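Aspartate--tRNA(Asp/Asn) ligase (Thermus thermophilus, PDB 1N9W) attaches L-aspartate to both tRNA(Asp) and tRNA(Asn), first activating the amino acid with ATP to Asp-AMP and then transferring it to the acceptor end. Local coordinates at residues Y214-E220 with G389-E395; W260-P264 with G308-L312; F341-I346 with R396-L401. One frame throughout, in Å; residues are numbered along the deposited sequence.

Contact 1 of 3, residues Y214-E220 with G389-E395; sequences YLSLDVE and GFAIGAE
L217 and I392 sit opposite each other at the apolar centre, CB to CB 4.0 Å, with L217 (chi1 m, chi2 t) also reaching A394 through CD2 to CB at 4.0 Å. On the same sheet face V219 lies over the F390 ring in a CH-pi contact, its CB 4.1 Å from the ring centroid; F390 takes chi1 p. Helices 119-141 and 227-248 pack on this face. The two extended strands, 215-220 and 389-393, run antiparallel at 161°, axes 4.4 Å apart at their closest. L217-I392 and V219-F390 are hydrogen-bonded pairs: L217 N to I392 O 2.9 Å, I392 N to L217 O 2.8 Å, V219 N to F390 O 2.8 Å, F390 N to V219 O 2.9 Å. S216-G393, D218-A391 and E220-G389 are non-hydrogen-bonded pairs on the other face, where S216 OG gives D218 OD2 a very short bond of 2.4 Å. A CB on G389 would clash with E220 OE2, which is salt-bridged to R352. At the far end G393 holds the N-cap position right before helix 394-402, A394 N bonds L215 O at 3.1 Å, and L215 N bonds E395 OE1 at 3.1 Å, while R411 pairs with E395 OE2. G393, A394 and E395 are predicted to bind ATP. A strand of the antiparallel core running straight into a helix is the arrangement of the class II aminoacyl-tRNA synthetase catalytic domain.

Contact 2 of 3, residues W260-P264 with G308-L312; sequences WPSFP and GSDWL
Hydrogen bonds centre on S262, whose segment 260-264 is an irregular extended loop meeting the turn that leads into strand 311-312; the touching parts run 68° apart, and the CA atoms of S262 and S309 are 5.8 Å from each other. S262 N donates to D310 OD2 at 2.7 Å, D310 N donates to S262 OG at 2.9 Å, and W311 NE1 donates to S262 O at 2.8 Å, so both main chain and hydroxyl of one serine (chi1 p) are engaged. D310 (chi1 m) is further held through OD1 by a salt bridge to R342. One water gives hydrogen bonds to S262 OG at 2.7 Å, F263 O at 2.9 Å and S309 OG at 3.0 Å; S309 OG (chi1 t) in turn donates to W311 O at 2.8 Å. Apolar packing is built on the indole of W311 (chi1 m, chi2 78°): P264 lies over one face, with its CG 3.4 Å from W311 CZ2, and P261 CB is 4.1 Å from the same CZ2. The backbone of G308, at phi 66° and psi 39°, takes the chain out of helix 293-306. This is loop-to-strand packing, tying the segment after helix 250-255 to the start of strand 311-315 in the class II catalytic-domain sheet.

Contact 3 of 3, residues F341-I346 with R396-L401; sequences FRGLEI and RLTQKL
A type I' beta hairpin turn, F341 to L344, lies against helix 396-401 in the class II synthetase catalytic domain. F341 N bonds L344 O at 2.7 Å and L344 N bonds F341 O at 2.9 Å; R342 (50/38) and G343 (95/-10) take the positive-phi corners. Strand 344-346 then crosses the helix at -137°, the axes 8.7 Å apart at closest.

The F341 ring (chi1 t) is one bump. It fits among L397, K400 and L401, one turn of helix: its CE2 is 3.9 Å from L397 CD1, its CD2 3.4 Å from K400 CB, and its CZ 4.1 Å from L401 CD1, while L401 N and L397 O meet the ring edge. W311 stacks on this ring. L344 (chi1 t, chi2 p) fills the next hollow, between the side chains of R396 and K400, with CD2 3.5 Å from R396 CG and CB 4.0 Å from K400 CG; its CD1 lies over one face of the R396 guanidinium. I346 (chi1 p) packs beside L397, CD1 to CD1 at 4.0 Å.

Two arginines extend from opposite partners. R342, with chi2 and chi3 t, reaches out to K400 O through NH1 at 2.9 Å, its NE being salt-bridged to D310. R396, likewise extended, passes across strand 344-346 to E345. Both E345 and R396 are predicted to bind ATP. R396 NH1 donates to E345 O at 2.9 Å and forms a long salt bridge of 3.7 Å to E345 OE1.

In the fold
All three contacts belong to the catalytic domain and reach its one mixed sheet. Strand 215-222 pairs with 387-393, which neighbours 344-351; 336-341 and 311-315 follow. Contacts 1 and 3, centres about 13 Å apart, share helix 394-402 and meet where G393 N lies 3.0 Å from I346 O, a probable hydrogen bond; their segments alternate along the chain. Contact 2 closes before contact 3 opens, and both of its segments fall between those of contact 1, centres about 19 Å apart. Contacts 2 and 3 (centres about 11 Å apart, touching) join through the D310-R342 salt bridge and stacked W311 and F341 rings. Contacts 1 and 3 hold five predicted ATP-site residues; contact 2 holds none.

Contact 1 of 3, residues Y214-E220 with G389-E395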
# COMPACT_ATOMS: atom_id res chain seq x y z
N TYR B 214 -0.75 -4.77 -14.10
CA TYR B 214 -1.18 -3.42 -13.76
C TYR B 214 -1.61 -3.34 -12.30
O TYR B 214 -2.09 -4.32 -11.73
CB TYR B 214 -2.34 -2.98 -14.65
CG TYR B 214 -3.62 -3.75 -14.42
CD1 TYR B 214 -4.73 -3.14 -13.83
CD2 TYR B 214 -3.72 -5.09 -14.79
CE1 TYR B 214 -5.91 -3.85 -13.62
CE2 TYR B 214 -4.90 -5.81 -14.58
CZ TYR B 214 -5.99 -5.18 -14.00
OH TYR B 214 -7.16 -5.89 -13.81
N LEU B 215 -1.44 -2.16 -11.71
CA LEU B 215 -1.81 -1.92 -10.32
C LEU B 215 -3.32 -1.86 -10.20
O LEU B 215 -3.98 -1.07 -10.88
CB LEU B 215 -1.20 -0.59 -9.85
CG LEU B 215 -1.28 -0.27 -8.36
CD1 LEU B 215 -0.61 -1.37 -7.55
CD2 LEU B 215 -0.62 1.07 -8.08
N SER B 216 -3.88 -2.70 -9.34
CA SER B 216 -5.32 -2.72 -9.15
C SER B 216 -5.71 -2.32 -7.73
O SER B 216 -5.14 -2.81 -6.76
CB SER B 216 -5.85 -4.13 -9.45
OG SER B 216 -7.26 -4.16 -9.37
N LEU B 217 -6.67 -1.41 -7.62
CA LEU B 217 -7.14 -0.96 -6.31
C LEU B 217 -8.50 -1.62 -6.13
O LEU B 217 -9.51 -1.14 -6.63
CB LEU B 217 -7.27 0.57 -6.27
CG LEU B 217 -6.17 1.36 -7.00
CD1 LEU B 217 -6.54 2.84 -7.00
CD2 LEU B 217 -4.81 1.14 -6.35
N ASP B 218 -8.49 -2.74 -5.41
CA ASP B 218 -9.68 -3.53 -5.16
C ASP B 218 -10.40 -3.18 -3.86
O ASP B 218 -9.78 -2.89 -2.83
CB ASP B 218 -9.31 -5.02 -5.15
CG ASP B 218 -8.62 -5.46 -6.44
OD1 ASP B 218 -8.12 -6.60 -6.50
OD2 ASP B 218 -8.57 -4.66 -7.40
N VAL B 219 -11.73 -3.23 -3.93
CA VAL B 219 -12.59 -2.92 -2.79
C VAL B 219 -13.68 -3.98 -2.71
O VAL B 219 -14.28 -4.34 -3.72
CB VAL B 219 -13.25 -1.53 -2.95
CG1 VAL B 219 -14.01 -1.17 -1.69
CG2 VAL B 219 -12.20 -0.48 -3.27
N GLU B 220 -13.94 -4.49 -1.51
CA GLU B 220 -14.98 -5.49 -1.31
C GLU B 220 -15.63 -5.18 0.04
O GLU B 220 -14.93 -5.00 1.05
CB GLU B 220 -14.39 -6.91 -1.34
CG GLU B 220 -15.40 -8.05 -1.56
CD GLU B 220 -15.85 -8.20 -3.02
OE1 GLU B 220 -16.82 -8.96 -3.26
OE2 GLU B 220 -15.25 -7.58 -3.92
N GLY B 389 -18.30 -5.65 -4.71
CA GLY B 389 -17.04 -4.95 -4.76
C GLY B 389 -16.69 -4.50 -6.16
O GLY B 389 -17.46 -4.70 -7.11
N PHE B 390 -15.52 -3.90 -6.29
CA PHE B 390 -15.05 -3.41 -7.58
C PHE B 390 -13.55 -3.17 -7.52
O PHE B 390 -12.95 -3.18 -6.44
CB PHE B 390 -15.80 -2.12 -7.93
CG PHE B 390 -15.56 -0.97 -6.98
CD1 PHE B 390 -14.52 -0.07 -7.20
CD2 PHE B 390 -16.39 -0.77 -5.88
CE1 PHE B 390 -14.31 1.01 -6.35
CE2 PHE B 390 -16.19 0.32 -5.02
CZ PHE B 390 -15.14 1.21 -5.26
N ALA B 391 -12.94 -2.98 -8.68
CA ALA B 391 -11.51 -2.76 -8.77
C ALA B 391 -11.25 -1.55 -9.64
O ALA B 391 -11.99 -1.31 -10.60
CB ALA B 391 -10.83 -3.99 -9.35
N ILE B 392 -10.21 -0.80 -9.31
CA ILE B 392 -9.87 0.39 -10.08
C ILE B 392 -8.52 0.22 -10.75
O ILE B 392 -7.53 -0.10 -10.09
CB ILE B 392 -9.83 1.64 -9.18
CG1 ILE B 392 -11.20 1.85 -8.53
CG2 ILE B 392 -9.42 2.85 -9.99
CD1 ILE B 392 -11.30 3.12 -7.71
N GLY B 393 -8.48 0.43 -12.06
CA GLY B 393 -7.23 0.33 -12.80
C GLY B 393 -6.44 1.58 -12.50
O GLY B 393 -6.63 2.61 -13.15
N ALA B 394 -5.56 1.49 -11.51
CA ALA B 394 -4.74 2.63 -11.10
C ALA B 394 -4.08 3.38 -12.25
O ALA B 394 -4.26 4.59 -12.37
CB ALA B 394 -3.67 2.16 -10.09
N GLU B 395 -3.34 2.69 -13.10
CA GLU B 395 -2.67 3.36 -14.21
C GLU B 395 -3.60 4.03 -15.21
O GLU B 395 -3.29 5.11 -15.71
CB GLU B 395 -1.75 2.40 -14.97
CG GLU B 395 -0.45 2.10 -14.26
CD GLU B 395 -0.56 0.88 -13.38
OE1 GLU B 395 -1.47 0.85 -12.53
OE2 GLU B 395 0.27 -0.04 -13.54

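Contact 2 of 3, residues W260-P264 with G308-L312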
# COMPACT_ATOMS: atom_id res chain seq x y z
N TRP B 260 -8.26 19.27 -15.38
CA TRP B 260 -8.97 18.49 -14.38
C TRP B 260 -10.37 18.08 -14.80
O TRP B 260 -11.11 18.86 -15.41
CB TRP B 260 -9.02 19.25 -13.05
CG TRP B 260 -8.87 18.34 -11.86
CD1 TRP B 260 -9.76 18.18 -10.84
CD2 TRP B 260 -7.76 17.48 -11.56
NE1 TRP B 260 -9.28 17.27 -9.93
CE2 TRP B 260 -8.06 16.81 -10.36
CE3 TRP B 260 -6.56 17.19 -12.22
CZ2 TRP B 260 -7.18 15.90 -9.77
CZ3 TRP B 260 -5.68 16.28 -11.63
CH2 TRP B 260 -6.01 15.63 -10.43
N PRO B 261 -10.77 16.84 -14.47
CA PRO B 261 -12.09 16.29 -14.80
C PRO B 261 -13.21 16.96 -14.03
O PRO B 261 -12.98 17.78 -13.14
CB PRO B 261 -11.96 14.81 -14.40
CG PRO B 261 -10.50 14.55 -14.44
CD PRO B 261 -9.92 15.81 -13.86
N SER B 262 -14.44 16.61 -14.39
CA SER B 262 -15.63 17.14 -13.72
C SER B 262 -15.76 16.39 -12.40
O SER B 262 -15.30 15.26 -12.27
CB SER B 262 -16.86 16.91 -14.60
OG SER B 262 -16.93 15.57 -15.09
N PHE B 263 -16.40 17.03 -11.42
CA PHE B 263 -16.55 16.42 -10.10
C PHE B 263 -17.30 15.09 -10.15
O PHE B 263 -18.40 15.00 -10.68
CB PHE B 263 -17.28 17.36 -9.16
CG PHE B 263 -17.06 17.05 -7.72
CD1 PHE B 263 -15.83 17.35 -7.12
CD2 PHE B 263 -18.05 16.46 -6.95
CE1 PHE B 263 -15.60 17.06 -5.77
CE2 PHE B 263 -17.84 16.16 -5.60
CZ PHE B 263 -16.61 16.47 -5.01
N PRO B 264 -16.69 14.03 -9.59
CA PRO B 264 -17.25 12.67 -9.55
C PRO B 264 -18.42 12.52 -8.58
O PRO B 264 -18.34 11.75 -7.62
CB PRO B 264 -16.06 11.81 -9.12
CG PRO B 264 -14.87 12.61 -9.55
CD PRO B 264 -15.27 14.00 -9.18
N GLY B 308 -22.13 16.81 -19.58
CA GLY B 308 -20.90 17.52 -19.29
C GLY B 308 -20.12 16.79 -18.21
O GLY B 308 -19.50 17.41 -17.34
N SER B 309 -20.14 15.47 -18.27
CA SER B 309 -19.46 14.62 -17.30
C SER B 309 -18.37 13.77 -17.94
O SER B 309 -18.57 13.17 -19.00
CB SER B 309 -20.50 13.72 -16.62
OG SER B 309 -19.90 12.78 -15.77
N ASP B 310 -17.22 13.73 -17.28
CA ASP B 310 -16.09 12.94 -17.77
C ASP B 310 -16.27 11.49 -17.37
O ASP B 310 -15.55 10.60 -17.85
CB ASP B 310 -14.79 13.49 -17.16
CG ASP B 310 -14.42 14.85 -17.71
OD1 ASP B 310 -13.91 14.91 -18.85
OD2 ASP B 310 -14.65 15.86 -17.01
N TRP B 311 -17.26 11.24 -16.51
CA TRP B 311 -17.54 9.90 -16.01
C TRP B 311 -18.88 9.35 -16.47
O TRP B 311 -19.84 10.10 -16.69
CB TRP B 311 -17.51 9.91 -14.48
CG TRP B 311 -16.46 10.80 -13.90
CD1 TRP B 311 -16.51 12.16 -13.79
CD2 TRP B 311 -15.19 10.40 -13.36
NE1 TRP B 311 -15.36 12.64 -13.20
CE2 TRP B 311 -14.54 11.58 -12.93
CE3 TRP B 311 -14.56 9.17 -13.19
CZ2 TRP B 311 -13.27 11.55 -12.34
CZ3 TRP B 311 -13.30 9.14 -12.61
CH2 TRP B 311 -12.67 10.33 -12.19
N LEU B 312 -18.96 8.03 -16.60
CA LEU B 312 -20.18 7.37 -17.02
C LEU B 312 -20.31 5.95 -16.50
O LEU B 312 -19.47 5.09 -16.78
CB LEU B 312 -20.26 7.35 -18.55
CG LEU B 312 -21.42 6.55 -19.17
CD1 LEU B 312 -22.75 7.20 -18.82
CD2 LEU B 312 -21.23 6.49 -20.68
O HOH W 1 -18.92 14.58 -13.53

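Contact 3 of 3, residues F341-I346 with R396-L401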
# COMPACT_ATOMS: atom_id res chain seq x y z
N PHE B 341 -14.19 6.42 -17.66
CA PHE B 341 -13.58 7.70 -17.37
C PHE B 341 -12.97 8.24 -18.65
O PHE B 341 -12.01 7.68 -19.18
CB PHE B 341 -12.51 7.55 -16.29
CG PHE B 341 -11.77 8.82 -15.97
CD1 PHE B 341 -12.47 10.00 -15.70
CD2 PHE B 341 -10.38 8.84 -15.93
CE1 PHE B 341 -11.79 11.16 -15.37
CE2 PHE B 341 -9.70 10.00 -15.60
CZ PHE B 341 -10.40 11.17 -15.33
N ARG B 342 -13.54 9.33 -19.16
CA ARG B 342 -13.05 9.93 -20.39
C ARG B 342 -12.90 8.91 -21.52
O ARG B 342 -11.95 8.97 -22.30
CB ARG B 342 -11.72 10.66 -20.13
CG ARG B 342 -11.90 11.99 -19.42
CD ARG B 342 -10.59 12.69 -19.07
NE ARG B 342 -10.87 14.01 -18.51
CZ ARG B 342 -9.97 14.80 -17.94
NH1 ARG B 342 -8.70 14.42 -17.82
NH2 ARG B 342 -10.35 15.99 -17.46
N GLY B 343 -13.83 7.96 -21.59
CA GLY B 343 -13.78 6.96 -22.65
C GLY B 343 -13.10 5.64 -22.33
O GLY B 343 -13.20 4.69 -23.10
N LEU B 344 -12.42 5.58 -21.20
CA LEU B 344 -11.72 4.36 -20.82
C LEU B 344 -12.34 3.71 -19.59
O LEU B 344 -12.77 4.39 -18.65
CB LEU B 344 -10.25 4.67 -20.56
CG LEU B 344 -9.33 3.47 -20.32
CD1 LEU B 344 -9.37 2.55 -21.55
CD2 LEU B 344 -7.92 3.95 -20.05
N GLU B 345 -12.40 2.38 -19.60
CA GLU B 345 -12.96 1.65 -18.48
C GLU B 345 -11.90 1.60 -17.37
O GLU B 345 -10.85 0.98 -17.53
CB GLU B 345 -13.35 0.23 -18.91
CG GLU B 345 -13.84 -0.66 -17.77
CD GLU B 345 -12.80 -1.66 -17.31
OE1 GLU B 345 -12.53 -2.63 -18.05
OE2 GLU B 345 -12.22 -1.47 -16.21
N ILE B 346 -12.18 2.27 -16.26
CA ILE B 346 -11.25 2.30 -15.14
C ILE B 346 -11.79 1.52 -13.95
O ILE B 346 -11.15 1.45 -12.91
CB ILE B 346 -10.97 3.73 -14.67
CG1 ILE B 346 -12.23 4.33 -14.04
CG2 ILE B 346 -10.48 4.58 -15.84
CD1 ILE B 346 -12.01 5.61 -13.28
N ARG B 396 -4.73 3.39 -15.53
CA ARG B 396 -5.67 3.97 -16.49
C ARG B 396 -6.24 5.26 -15.95
O ARG B 396 -6.37 6.25 -16.68
CB ARG B 396 -6.81 3.01 -16.78
CG ARG B 396 -6.42 1.88 -17.67
CD ARG B 396 -7.61 1.01 -17.96
NE ARG B 396 -7.27 0.02 -18.97
CZ ARG B 396 -8.10 -0.92 -19.42
NH1 ARG B 396 -9.34 -1.01 -18.95
NH2 ARG B 396 -7.68 -1.77 -20.34
N LEU B 397 -6.61 5.24 -14.68
CA LEU B 397 -7.16 6.42 -14.05
C LEU B 397 -6.14 7.55 -14.16
O LEU B 397 -6.46 8.64 -14.61
CB LEU B 397 -7.46 6.13 -12.58
CG LEU B 397 -7.88 7.32 -11.70
CD1 LEU B 397 -9.06 8.06 -12.32
CD2 LEU B 397 -8.22 6.78 -10.33
N THR B 398 -4.91 7.25 -13.75
CA THR B 398 -3.82 8.22 -13.77
C THR B 398 -3.56 8.72 -15.18
O THR B 398 -3.36 9.91 -15.41
CB THR B 398 -2.50 7.59 -13.24
OG1 THR B 398 -2.66 7.24 -11.86
CG2 THR B 398 -1.34 8.55 -13.38
N GLN B 399 -3.56 7.79 -16.13
CA GLN B 399 -3.33 8.11 -17.53
C GLN B 399 -4.35 9.11 -18.05
O GLN B 399 -4.00 10.19 -18.54
CB GLN B 399 -3.41 6.84 -18.38
CG GLN B 399 -3.03 7.03 -19.83
CD GLN B 399 -3.98 6.29 -20.76
OE1 GLN B 399 -4.39 5.17 -20.48
NE2 GLN B 399 -4.31 6.93 -21.88
N LYS B 400 -5.62 8.75 -17.95
CA LYS B 400 -6.69 9.61 -18.42
C LYS B 400 -6.80 10.91 -17.65
O LYS B 400 -7.18 11.95 -18.21
CB LYS B 400 -8.02 8.84 -18.40
CG LYS B 400 -8.19 7.96 -19.62
CD LYS B 400 -8.25 8.83 -20.87
CE LYS B 400 -8.21 8.01 -22.15
NZ LYS B 400 -8.40 8.88 -23.34
N LEU B 401 -6.46 10.88 -16.37
CA LEU B 401 -6.52 12.07 -15.52
C LEU B 401 -5.49 13.10 -15.96
O LEU B 401 -5.76 14.30 -15.95
CB LEU B 401 -6.26 11.69 -14.06
CG LEU B 401 -6.36 12.80 -13.02
CD1 LEU B 401 -7.82 13.20 -12.85
CD2 LEU B 401 -5.81 12.31 -11.68